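ESSC (Geobacillus thermodenitrificans, PDB 5FWH) is an FtsK/SpoIIIE-family ATPase component of the bacterial type VII secretion apparatus, probably helping to drive protein export, and is represented here by its N-terminal forkhead-associated (FHA) region. Local coordinates at residues Tyr96-Gly101 with Ser186-Thr191; Gln103-Val108 with Ser124-Arg129; Val6-Tyr11 with Ser37-Arg42; Ile24-Gln29 with Gly44-Glu49. All coordinates share one frame; numbering follows the deposited sequence.

Contact 1: Tyr96-Gly101 with Ser186-Thr191; sequences YVYYVG and SSLTET
Y98 is the largest single contributor to the contact. Its CD1 rests against CB of L188 at 3.7 Å, the two side chains crossing at about a right angle, and OG of S186 sits above one face of the ring, toward the rim. At the tip, Y98 OH donates to a water 2.6 Å away. That water donates in turn to OE2 of E190, whose extended side chain runs alongside Y98 in the same direction, carboxylate and ring planes only 20° apart. The same OE2 meets the Y96 ring at its edge and in its plane, 3.4 Å from CD2. Two backbone bonds hold the strands: Y99 N gives to T189 O at 2.8 Å, nearly along the C=O axis, and T191 N reaches V97 O at 3.1 Å from above the carbonyl plane. Beside them, CG2 of T191 packs on CB of Y99 at 3.4 Å.

In the second shell, S186 OG accepts from L188 N to form an ST turn and is also bonded to D115 O. Y96 OH is held by E183 and V184. The short, weakly bonded strand 189-190 is the edge strand of this sheet within the chain, next to strand 94-99. The edge C-H of Y96 and the water bridging to Y98 OH probably help to position the E190 carboxylate, which is likely to be charged at this exposed site.

Contact 2: Gln103-Val108 with Ser124-Arg129; sequences QSEVLV and SLRKHR
Strands 105-109 and 123-128 are antiparallel neighbours in the six-stranded sheet of the second β-sandwich. V106 and L125 form the hydrogen-bonded pair: V106 N gives to L125 O at 2.8 Å, and L125 N returns a bond to V106 O at 2.7 Å. Just before strand 105-109, K127 N reaches S104 O at 2.9 Å from above the carbonyl plane. On the face that carries E105 and R126 these two form a salt bridge. E105 has CG anti to its backbone N, then bends at chi2 (92°), so the carboxylate lies beside R126 with its plane perpendicular to the guanidinium. E105 OE1 accepts from R126 NE at 2.7 Å through its syn lone pair, along a bent path (139°), while E105 OE2 takes a weak share of the same N-H. E105 OE2 lies 3.0 Å from L125 O, a repulsion that the R126 charge probably offsets. An alanine in place of R126 removes the salt bridge and would probably leave the E105 carboxylate less firmly held, so close to the L125 carbonyl. The opposite face is interior: L125 packs on F170 and V108 on F168 of the facing sheet. K127 NZ salt-bridges E173.

Contact 3: Val6-Tyr11 with Ser37-Arg42; sequences VLYETY and SSFSFR
The β-hairpin of strands 3-8 and 11-16 meets the loop that precedes strand 46-50, at the surface of the first FHA-like sandwich. Y8 ends the first strand and opens the type II' turn, closed by Y11 N bonding to Y8 O at 2.8 Å. Its ring takes the crowded position between the backbone N and the carbonyl carbon (chi1 58°), and CB of Y11 lies above one face of it. CB of Y8 touches CZ of F39 at 3.8 Å. Beyond CB, the edge of the Y8 ring is turned toward the face of F39 in a T-shaped pair, centroids 6.0 Å apart and planes at 76°. Y8 OH is hydrogen-bonded to Q13 on the returning strand, which holds the tip of the side chain in place, while F39 packs on M84 and V79. E9 follows at the corner of the turn, and its extended side chain carries the carboxylate across to the loop. There OE2 comes near the edge of the F39 ring, 4.1 Å from CE1. This oxygen also accepts the one hydrogen bond across the contact: S38 OG donates to E9 OE2 at 3.2 Å, arriving from above the carboxylate plane, 44° out of it.

Contact 4: Ile24-Gln29 with Gly44-Glu49; sequences IVIGNQ and GYIQIE
Y45 stands just ahead of strand 46-50, with CG anti to its carbonyl carbon, and its side chain runs along the end of strand 23-27. Y45 CB lies 3.4 Å from I26 O and also touches CG2 of V25 at 3.5 Å. Y45 CD1 lies 3.7 Å from CA of G27; a side chain at that glycine would collide with the ring. Farther out, CE1 is 3.8 Å from OD1 of N28, a buried oxygen with no polar partner in the model, although ND2 of the same amide bonds to F39 O. At the tip, Y45 OH accepts from NE2 of Q29 at 3.2 Å along a fairly straight path (158°), the hydroxyl lying close to the Q29 amide plane while that plane stands 75° to the ring. H32 adds an edge-to-face ring contact. An alanine in place of Y45 would probably strip the cover from G27 and leave the Q29 amide without this bond.

Behind Y45 the strands zip together through two hydrogen-bonded pairs, I24 with I48 and I26 with I46, each joined by two backbone bonds; I26 N to I46 O is 2.8 Å. The four isoleucines share one face, where CD1 of I26 meets CG1 of I48 at 4.1 Å. I26 goes on to M84 and I86 of strand 84-88, while V25 and Q47 lie on the other face. Such aliphatic pairing between antiparallel strands, turned inward upon a second sheet, is how the β-sandwich of an FHA domain is built.

How the contacts relate
Contacts 3 and 4 belong to the first sandwich and contacts 1 and 2 to the second, on opposite sides of the chain's centre. Contacts 1, 2 and 4 are partly buried, contact 4 with the most buried residues; contact 3 is a loop-to-hairpin surface contact without backbone bonds. Contacts 3 and 4 meet through N28 and F41, which packs on G27. In the second sandwich, contact 2 nests within the chain loop closed by contact 1, and L188 packs on Q103 and V106. Contacts 1, 2 and 4 all pair antiparallel strands, but tyrosines and a water mark the first, a salt bridge the second and aliphatic packing, with a tyrosine at the strand end, the last.

Contact 1: Tyr96-Gly101 with Ser186-Thr191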
# COMPACT_ATOMS: atom_id res chain seq x y z
N TYR A 96 -0.57 0.87 -14.25
CA TYR A 96 0.32 0.51 -15.30
C TYR A 96 0.28 -0.97 -15.39
O TYR A 96 0.25 -1.61 -14.35
CB TYR A 96 1.73 0.88 -14.89
CG TYR A 96 1.96 2.31 -14.69
CD1 TYR A 96 1.68 2.91 -13.50
CD2 TYR A 96 2.47 3.09 -15.74
CE1 TYR A 96 1.87 4.24 -13.33
CE2 TYR A 96 2.67 4.42 -15.58
CZ TYR A 96 2.37 4.99 -14.38
OH TYR A 96 2.58 6.32 -14.22
N VAL A 97 0.39 -1.54 -16.56
CA VAL A 97 0.47 -2.99 -16.67
C VAL A 97 1.65 -3.29 -17.50
O VAL A 97 1.82 -2.73 -18.54
CB VAL A 97 -0.80 -3.65 -17.26
CG1 VAL A 97 -0.65 -5.18 -17.31
CG2 VAL A 97 -1.99 -3.27 -16.40
N TYR A 98 2.51 -4.15 -16.99
CA TYR A 98 3.71 -4.56 -17.68
C TYR A 98 3.65 -6.01 -18.08
O TYR A 98 3.21 -6.87 -17.28
CB TYR A 98 4.95 -4.35 -16.79
CG TYR A 98 5.06 -2.89 -16.33
CD1 TYR A 98 5.44 -1.85 -17.23
CD2 TYR A 98 4.70 -2.53 -15.05
CE1 TYR A 98 5.50 -0.53 -16.81
CE2 TYR A 98 4.78 -1.22 -14.63
CZ TYR A 98 5.16 -0.22 -15.53
OH TYR A 98 5.21 1.05 -15.02
N TYR A 99 4.20 -6.27 -19.26
CA TYR A 99 4.40 -7.61 -19.77
C TYR A 99 5.78 -8.09 -19.33
O TYR A 99 6.78 -7.46 -19.64
CB TYR A 99 4.22 -7.64 -21.31
CG TYR A 99 4.54 -8.97 -21.88
CD1 TYR A 99 3.69 -10.02 -21.68
CD2 TYR A 99 5.73 -9.20 -22.55
CE1 TYR A 99 3.98 -11.30 -22.15
CE2 TYR A 99 6.05 -10.47 -23.04
CZ TYR A 99 5.16 -11.51 -22.84
OH TYR A 99 5.41 -12.77 -23.30
N VAL A 100 5.83 -9.20 -18.58
CA VAL A 100 7.06 -9.69 -18.01
C VAL A 100 7.25 -11.19 -18.31
O VAL A 100 8.01 -11.85 -17.63
CB VAL A 100 7.13 -9.43 -16.48
CG1 VAL A 100 7.18 -7.94 -16.18
CG2 VAL A 100 5.97 -10.09 -15.74
N GLY A 101 6.56 -11.69 -19.33
CA GLY A 101 6.73 -13.04 -19.83
C GLY A 101 8.13 -13.43 -20.31
O GLY A 101 8.46 -14.61 -20.35
N SER A 186 9.78 2.79 -14.94
CA SER A 186 10.05 1.40 -15.23
C SER A 186 10.82 1.20 -16.52
O SER A 186 10.54 1.81 -17.52
CB SER A 186 8.73 0.57 -15.32
OG SER A 186 9.06 -0.83 -15.20
N SER A 187 11.73 0.25 -16.50
CA SER A 187 12.34 -0.22 -17.75
C SER A 187 11.59 -1.40 -18.34
O SER A 187 12.07 -1.99 -19.27
CB SER A 187 13.78 -0.61 -17.47
OG SER A 187 13.80 -1.67 -16.58
N LEU A 188 10.42 -1.77 -17.81
CA LEU A 188 9.68 -2.94 -18.30
C LEU A 188 8.83 -2.58 -19.51
O LEU A 188 8.57 -1.43 -19.74
CB LEU A 188 8.77 -3.52 -17.21
CG LEU A 188 9.52 -4.13 -16.00
CD1 LEU A 188 8.61 -4.29 -14.81
CD2 LEU A 188 10.16 -5.45 -16.34
N THR A 189 8.37 -3.60 -20.24
CA THR A 189 7.40 -3.43 -21.36
C THR A 189 5.96 -3.08 -20.98
O THR A 189 5.19 -3.96 -20.56
CB THR A 189 7.21 -4.74 -22.17
OG1 THR A 189 8.45 -5.39 -22.41
CG2 THR A 189 6.49 -4.46 -23.52
N GLU A 190 5.55 -1.85 -21.23
CA GLU A 190 4.16 -1.50 -21.04
C GLU A 190 3.28 -2.25 -22.05
O GLU A 190 3.65 -2.36 -23.17
CB GLU A 190 3.93 0.01 -21.13
CG GLU A 190 3.55 0.68 -19.82
CD GLU A 190 3.89 2.17 -19.80
OE1 GLU A 190 4.00 2.77 -20.91
OE2 GLU A 190 4.09 2.74 -18.69
N THR A 191 2.16 -2.81 -21.60
CA THR A 191 1.19 -3.45 -22.50
C THR A 191 0.02 -2.55 -22.88
O THR A 191 -0.87 -3.00 -23.65
CB THR A 191 0.57 -4.71 -21.85
OG1 THR A 191 -0.48 -4.33 -20.95
CG2 THR A 191 1.61 -5.47 -21.10
O HOH W 1 6.32 2.97 -16.34

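Contact 2: Gln103-Val108 with Ser124-Arg129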
# COMPACT_ATOMS: atom_id res chain seq x y z
N GLN A 103 10.81 -12.19 -18.64
CA GLN A 103 11.67 -11.88 -17.50
C GLN A 103 11.67 -13.05 -16.52
O GLN A 103 10.64 -13.65 -16.28
CB GLN A 103 11.11 -10.69 -16.72
CG GLN A 103 10.88 -9.40 -17.49
CD GLN A 103 12.10 -8.51 -17.61
OE1 GLN A 103 12.45 -8.09 -18.71
NE2 GLN A 103 12.74 -8.21 -16.50
N SER A 104 12.82 -13.34 -15.93
CA SER A 104 12.88 -14.24 -14.77
C SER A 104 13.10 -13.49 -13.42
O SER A 104 13.11 -14.12 -12.36
CB SER A 104 13.98 -15.24 -14.99
OG SER A 104 15.18 -14.53 -15.26
N GLU A 105 13.29 -12.16 -13.48
CA GLU A 105 13.58 -11.36 -12.26
C GLU A 105 13.11 -9.93 -12.44
O GLU A 105 13.28 -9.37 -13.51
CB GLU A 105 15.07 -11.38 -11.97
CG GLU A 105 15.56 -10.45 -10.88
CD GLU A 105 15.61 -11.09 -9.50
OE1 GLU A 105 16.55 -11.89 -9.23
OE2 GLU A 105 14.71 -10.81 -8.68
N VAL A 106 12.43 -9.37 -11.42
CA VAL A 106 12.01 -7.94 -11.37
C VAL A 106 12.49 -7.35 -10.03
O VAL A 106 12.11 -7.85 -8.96
CB VAL A 106 10.48 -7.78 -11.55
CG1 VAL A 106 10.04 -6.32 -11.51
CG2 VAL A 106 10.07 -8.32 -12.88
N LEU A 107 13.34 -6.32 -10.10
CA LEU A 107 13.82 -5.63 -8.92
C LEU A 107 13.07 -4.37 -8.76
O LEU A 107 12.92 -3.60 -9.71
CB LEU A 107 15.32 -5.26 -9.03
CG LEU A 107 15.93 -4.44 -7.84
CD1 LEU A 107 15.73 -5.11 -6.46
CD2 LEU A 107 17.43 -4.13 -8.05
N VAL A 108 12.61 -4.15 -7.54
CA VAL A 108 11.85 -3.00 -7.15
C VAL A 108 12.65 -2.36 -6.03
O VAL A 108 12.77 -2.93 -4.96
CB VAL A 108 10.48 -3.42 -6.63
CG1 VAL A 108 9.70 -2.17 -6.30
CG2 VAL A 108 9.71 -4.20 -7.73
N SER A 124 12.48 -8.04 -4.41
CA SER A 124 12.63 -8.53 -5.76
C SER A 124 11.60 -9.56 -6.03
O SER A 124 11.03 -10.08 -5.12
CB SER A 124 14.06 -9.03 -6.05
OG SER A 124 14.31 -10.19 -5.31
N LEU A 125 11.28 -9.76 -7.30
CA LEU A 125 10.37 -10.82 -7.76
C LEU A 125 11.17 -11.78 -8.64
O LEU A 125 11.86 -11.34 -9.56
CB LEU A 125 9.23 -10.22 -8.53
CG LEU A 125 8.30 -9.25 -7.75
CD1 LEU A 125 7.24 -8.73 -8.71
CD2 LEU A 125 7.50 -9.92 -6.68
N ARG A 126 11.06 -13.08 -8.38
CA ARG A 126 11.77 -14.06 -9.17
C ARG A 126 10.93 -15.21 -9.60
O ARG A 126 10.20 -15.81 -8.79
CB ARG A 126 12.88 -14.67 -8.36
CG ARG A 126 14.10 -13.83 -8.37
CD ARG A 126 15.16 -14.46 -7.53
NE ARG A 126 15.99 -13.39 -7.03
CZ ARG A 126 16.75 -13.45 -5.95
NH1 ARG A 126 16.88 -14.57 -5.22
NH2 ARG A 126 17.43 -12.35 -5.63
N LYS A 127 11.13 -15.57 -10.85
CA LYS A 127 10.34 -16.56 -11.48
C LYS A 127 11.06 -17.89 -11.43
O LYS A 127 12.23 -17.99 -11.82
CB LYS A 127 10.09 -16.16 -12.91
CG LYS A 127 8.89 -16.87 -13.47
CD LYS A 127 8.56 -16.32 -14.83
CE LYS A 127 7.28 -16.92 -15.33
NZ LYS A 127 7.24 -16.87 -16.82
N HIS A 128 10.39 -18.90 -10.90
CA HIS A 128 10.93 -20.26 -10.84
C HIS A 128 9.84 -21.18 -11.37
O HIS A 128 8.70 -21.09 -10.93
CB HIS A 128 11.29 -20.67 -9.41
CG HIS A 128 12.31 -19.77 -8.73
ND1 HIS A 128 13.55 -19.51 -9.26
CD2 HIS A 128 12.27 -19.15 -7.53
CE1 HIS A 128 14.23 -18.73 -8.43
NE2 HIS A 128 13.47 -18.50 -7.37
N ARG A 129 10.16 -22.00 -12.37
CA ARG A 129 9.25 -23.02 -12.92
C ARG A 129 7.83 -22.50 -13.11
O ARG A 129 6.86 -23.15 -12.75
CB ARG A 129 9.29 -24.32 -12.06
CG ARG A 129 8.82 -24.21 -10.61
CD ARG A 129 8.87 -25.50 -9.77
NE ARG A 129 7.98 -26.56 -10.25
CZ ARG A 129 8.30 -27.49 -11.17
NH1 ARG A 129 9.51 -27.53 -11.75
NH2 ARG A 129 7.39 -28.39 -11.51

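Contact 3: Val6-Tyr11 with Ser37-Arg42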
# COMPACT_ATOMS: atom_id res chain seq x y z
N VAL A 6 -3.81 1.81 6.78
CA VAL A 6 -3.72 1.72 8.23
C VAL A 6 -2.71 0.57 8.61
O VAL A 6 -2.93 -0.59 8.39
CB VAL A 6 -5.10 1.48 8.79
CG1 VAL A 6 -5.07 1.34 10.33
CG2 VAL A 6 -6.02 2.60 8.32
N LEU A 7 -1.59 1.00 9.14
CA LEU A 7 -0.50 0.18 9.52
C LEU A 7 -0.40 0.14 11.04
O LEU A 7 -0.43 1.16 11.68
CB LEU A 7 0.81 0.72 8.95
CG LEU A 7 0.83 0.77 7.41
CD1 LEU A 7 0.41 2.17 6.90
CD2 LEU A 7 2.24 0.45 6.89
N TYR A 8 -0.25 -1.08 11.54
CA TYR A 8 -0.10 -1.36 12.98
C TYR A 8 0.42 -2.80 13.13
O TYR A 8 0.18 -3.65 12.22
CB TYR A 8 -1.45 -1.20 13.66
CG TYR A 8 -2.51 -2.10 13.08
CD1 TYR A 8 -3.15 -1.78 11.89
CD2 TYR A 8 -2.88 -3.28 13.72
CE1 TYR A 8 -4.10 -2.57 11.37
CE2 TYR A 8 -3.83 -4.11 13.17
CZ TYR A 8 -4.45 -3.73 12.00
OH TYR A 8 -5.39 -4.52 11.43
N GLU A 9 1.13 -3.08 14.24
CA GLU A 9 1.79 -4.37 14.45
C GLU A 9 2.46 -4.81 13.13
O GLU A 9 3.28 -4.08 12.62
CB GLU A 9 0.84 -5.41 15.04
CG GLU A 9 0.18 -4.93 16.34
CD GLU A 9 -0.30 -6.02 17.31
OE1 GLU A 9 0.26 -7.17 17.31
OE2 GLU A 9 -1.23 -5.73 18.10
N THR A 10 2.06 -5.97 12.59
CA THR A 10 2.61 -6.53 11.35
C THR A 10 1.54 -6.57 10.21
O THR A 10 1.55 -7.44 9.34
CB THR A 10 3.07 -7.96 11.66
OG1 THR A 10 1.97 -8.70 12.23
CG2 THR A 10 4.28 -7.93 12.63
N TYR A 11 0.56 -5.67 10.29
CA TYR A 11 -0.57 -5.64 9.37
C TYR A 11 -0.61 -4.30 8.68
O TYR A 11 -0.09 -3.31 9.21
CB TYR A 11 -1.88 -5.83 10.13
CG TYR A 11 -1.82 -7.14 10.88
CD1 TYR A 11 -1.81 -8.34 10.18
CD2 TYR A 11 -1.67 -7.16 12.28
CE1 TYR A 11 -1.67 -9.57 10.85
CE2 TYR A 11 -1.56 -8.35 12.95
CZ TYR A 11 -1.56 -9.54 12.23
OH TYR A 11 -1.45 -10.70 12.91
N SER A 37 -8.89 -4.48 16.35
CA SER A 37 -9.42 -5.03 17.60
C SER A 37 -8.37 -5.21 18.68
O SER A 37 -8.71 -5.26 19.86
CB SER A 37 -10.12 -6.37 17.35
OG SER A 37 -9.35 -7.09 16.42
N SER A 38 -7.11 -5.29 18.27
CA SER A 38 -6.05 -5.49 19.23
C SER A 38 -5.69 -4.23 20.03
O SER A 38 -4.98 -4.37 21.02
CB SER A 38 -4.82 -6.03 18.51
OG SER A 38 -4.35 -5.11 17.54
N PHE A 39 -6.14 -3.03 19.60
CA PHE A 39 -5.92 -1.76 20.31
C PHE A 39 -7.12 -1.35 21.23
O PHE A 39 -8.28 -1.67 20.92
CB PHE A 39 -5.71 -0.65 19.30
CG PHE A 39 -4.35 -0.64 18.65
CD1 PHE A 39 -3.56 -1.80 18.48
CD2 PHE A 39 -3.86 0.56 18.17
CE1 PHE A 39 -2.33 -1.74 17.86
CE2 PHE A 39 -2.61 0.62 17.54
CZ PHE A 39 -1.84 -0.53 17.39
N SER A 40 -6.80 -0.60 22.29
CA SER A 40 -7.71 -0.03 23.32
C SER A 40 -8.52 1.22 22.89
O SER A 40 -9.70 1.39 23.25
CB SER A 40 -6.84 0.42 24.54
OG SER A 40 -5.84 1.46 24.23
N PHE A 41 -7.80 2.13 22.23
CA PHE A 41 -8.27 3.47 21.89
C PHE A 41 -8.73 4.24 23.15
O PHE A 41 -9.75 4.95 23.13
CB PHE A 41 -9.37 3.41 20.80
CG PHE A 41 -8.89 2.85 19.49
CD1 PHE A 41 -8.16 3.65 18.61
CD2 PHE A 41 -9.10 1.53 19.17
CE1 PHE A 41 -7.69 3.15 17.42
CE2 PHE A 41 -8.64 1.01 18.00
CZ PHE A 41 -7.93 1.81 17.12
N ARG A 42 -7.94 4.12 24.23
CA ARG A 42 -8.24 4.84 25.45
C ARG A 42 -8.04 6.36 25.29
O ARG A 42 -8.73 7.12 25.91
CB ARG A 42 -7.44 4.31 26.61
CG ARG A 42 -8.28 4.22 27.87
CD ARG A 42 -7.49 3.69 29.07
NE ARG A 42 -6.64 2.58 28.65
CZ ARG A 42 -7.07 1.35 28.36
NH1 ARG A 42 -8.36 1.02 28.47
NH2 ARG A 42 -6.19 0.44 27.95

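Contact 4: Ile24-Gln29 with Gly44-Glu49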
# COMPACT_ATOMS: atom_id res chain seq x y z
N ILE A 24 -14.98 9.27 8.77
CA ILE A 24 -14.82 7.85 9.07
C ILE A 24 -14.05 7.70 10.33
O ILE A 24 -13.38 8.61 10.75
CB ILE A 24 -14.17 7.03 7.92
CG1 ILE A 24 -12.67 7.26 7.78
CG2 ILE A 24 -14.88 7.28 6.60
CD1 ILE A 24 -11.88 5.99 7.92
N VAL A 25 -14.16 6.52 10.92
CA VAL A 25 -13.62 6.27 12.23
C VAL A 25 -12.92 4.90 12.23
O VAL A 25 -13.44 3.85 11.68
CB VAL A 25 -14.65 6.40 13.38
CG1 VAL A 25 -15.88 5.56 13.11
CG2 VAL A 25 -14.02 6.03 14.73
N ILE A 26 -11.74 4.95 12.83
CA ILE A 26 -10.91 3.82 13.04
C ILE A 26 -10.97 3.64 14.49
O ILE A 26 -10.59 4.55 15.26
CB ILE A 26 -9.41 4.11 12.68
CG1 ILE A 26 -9.29 4.61 11.26
CG2 ILE A 26 -8.50 2.88 12.98
CD1 ILE A 26 -7.97 5.29 10.96
N GLY A 27 -11.35 2.42 14.86
CA GLY A 27 -11.54 2.02 16.22
C GLY A 27 -11.49 0.51 16.33
O GLY A 27 -10.98 -0.15 15.42
N ASN A 28 -11.99 -0.02 17.45
CA ASN A 28 -11.93 -1.48 17.79
C ASN A 28 -13.26 -2.27 17.86
O ASN A 28 -13.31 -3.44 18.27
CB ASN A 28 -11.14 -1.67 19.09
CG ASN A 28 -11.85 -1.12 20.31
OD1 ASN A 28 -13.02 -0.78 20.25
ND2 ASN A 28 -11.16 -1.08 21.42
N GLN A 29 -14.33 -1.64 17.41
CA GLN A 29 -15.63 -2.28 17.20
C GLN A 29 -15.79 -2.74 15.78
O GLN A 29 -15.22 -2.15 14.89
CB GLN A 29 -16.73 -1.27 17.46
CG GLN A 29 -16.64 -0.48 18.77
CD GLN A 29 -16.44 -1.34 20.02
OE1 GLN A 29 -16.90 -2.50 20.09
NE2 GLN A 29 -15.76 -0.76 21.01
N GLY A 44 -9.29 7.86 22.69
CA GLY A 44 -10.21 8.19 21.59
C GLY A 44 -10.02 7.29 20.39
O GLY A 44 -8.96 6.72 20.18
N TYR A 45 -11.10 7.08 19.63
CA TYR A 45 -10.98 6.48 18.36
C TYR A 45 -10.30 7.53 17.46
O TYR A 45 -10.02 8.69 17.90
CB TYR A 45 -12.37 6.00 17.83
CG TYR A 45 -13.10 5.01 18.78
CD1 TYR A 45 -12.43 3.91 19.33
CD2 TYR A 45 -14.45 5.19 19.14
CE1 TYR A 45 -13.06 3.04 20.21
CE2 TYR A 45 -15.10 4.30 20.02
CZ TYR A 45 -14.41 3.22 20.56
OH TYR A 45 -15.04 2.31 21.43
N ILE A 46 -9.94 7.13 16.24
CA ILE A 46 -9.37 8.03 15.29
C ILE A 46 -10.39 8.36 14.32
O ILE A 46 -11.05 7.46 13.76
CB ILE A 46 -8.13 7.44 14.61
CG1 ILE A 46 -7.06 6.99 15.65
CG2 ILE A 46 -7.49 8.46 13.66
CD1 ILE A 46 -6.67 8.10 16.65
N GLN A 47 -10.58 9.67 14.15
CA GLN A 47 -11.52 10.19 13.17
C GLN A 47 -10.75 10.79 12.04
O GLN A 47 -9.82 11.59 12.26
CB GLN A 47 -12.43 11.29 13.78
CG GLN A 47 -13.25 10.96 15.05
CD GLN A 47 -12.47 11.02 16.36
OE1 GLN A 47 -11.89 12.07 16.76
NE2 GLN A 47 -12.49 9.93 17.07
N ILE A 48 -11.14 10.44 10.84
CA ILE A 48 -10.62 11.01 9.61
C ILE A 48 -11.80 11.65 8.89
O ILE A 48 -12.79 10.98 8.67
CB ILE A 48 -10.00 9.93 8.68
CG1 ILE A 48 -9.11 8.97 9.45
CG2 ILE A 48 -9.21 10.55 7.56
CD1 ILE A 48 -7.83 9.59 10.00
N GLU A 49 -11.72 12.93 8.57
CA GLU A 49 -12.75 13.59 7.80
C GLU A 49 -12.17 14.36 6.61
O GLU A 49 -11.09 14.91 6.68
CB GLU A 49 -13.61 14.50 8.70
CG GLU A 49 -12.97 15.81 9.13
CD GLU A 49 -13.93 16.81 9.81
OE1 GLU A 49 -14.49 16.49 10.89
OE2 GLU A 49 -14.09 17.94 9.29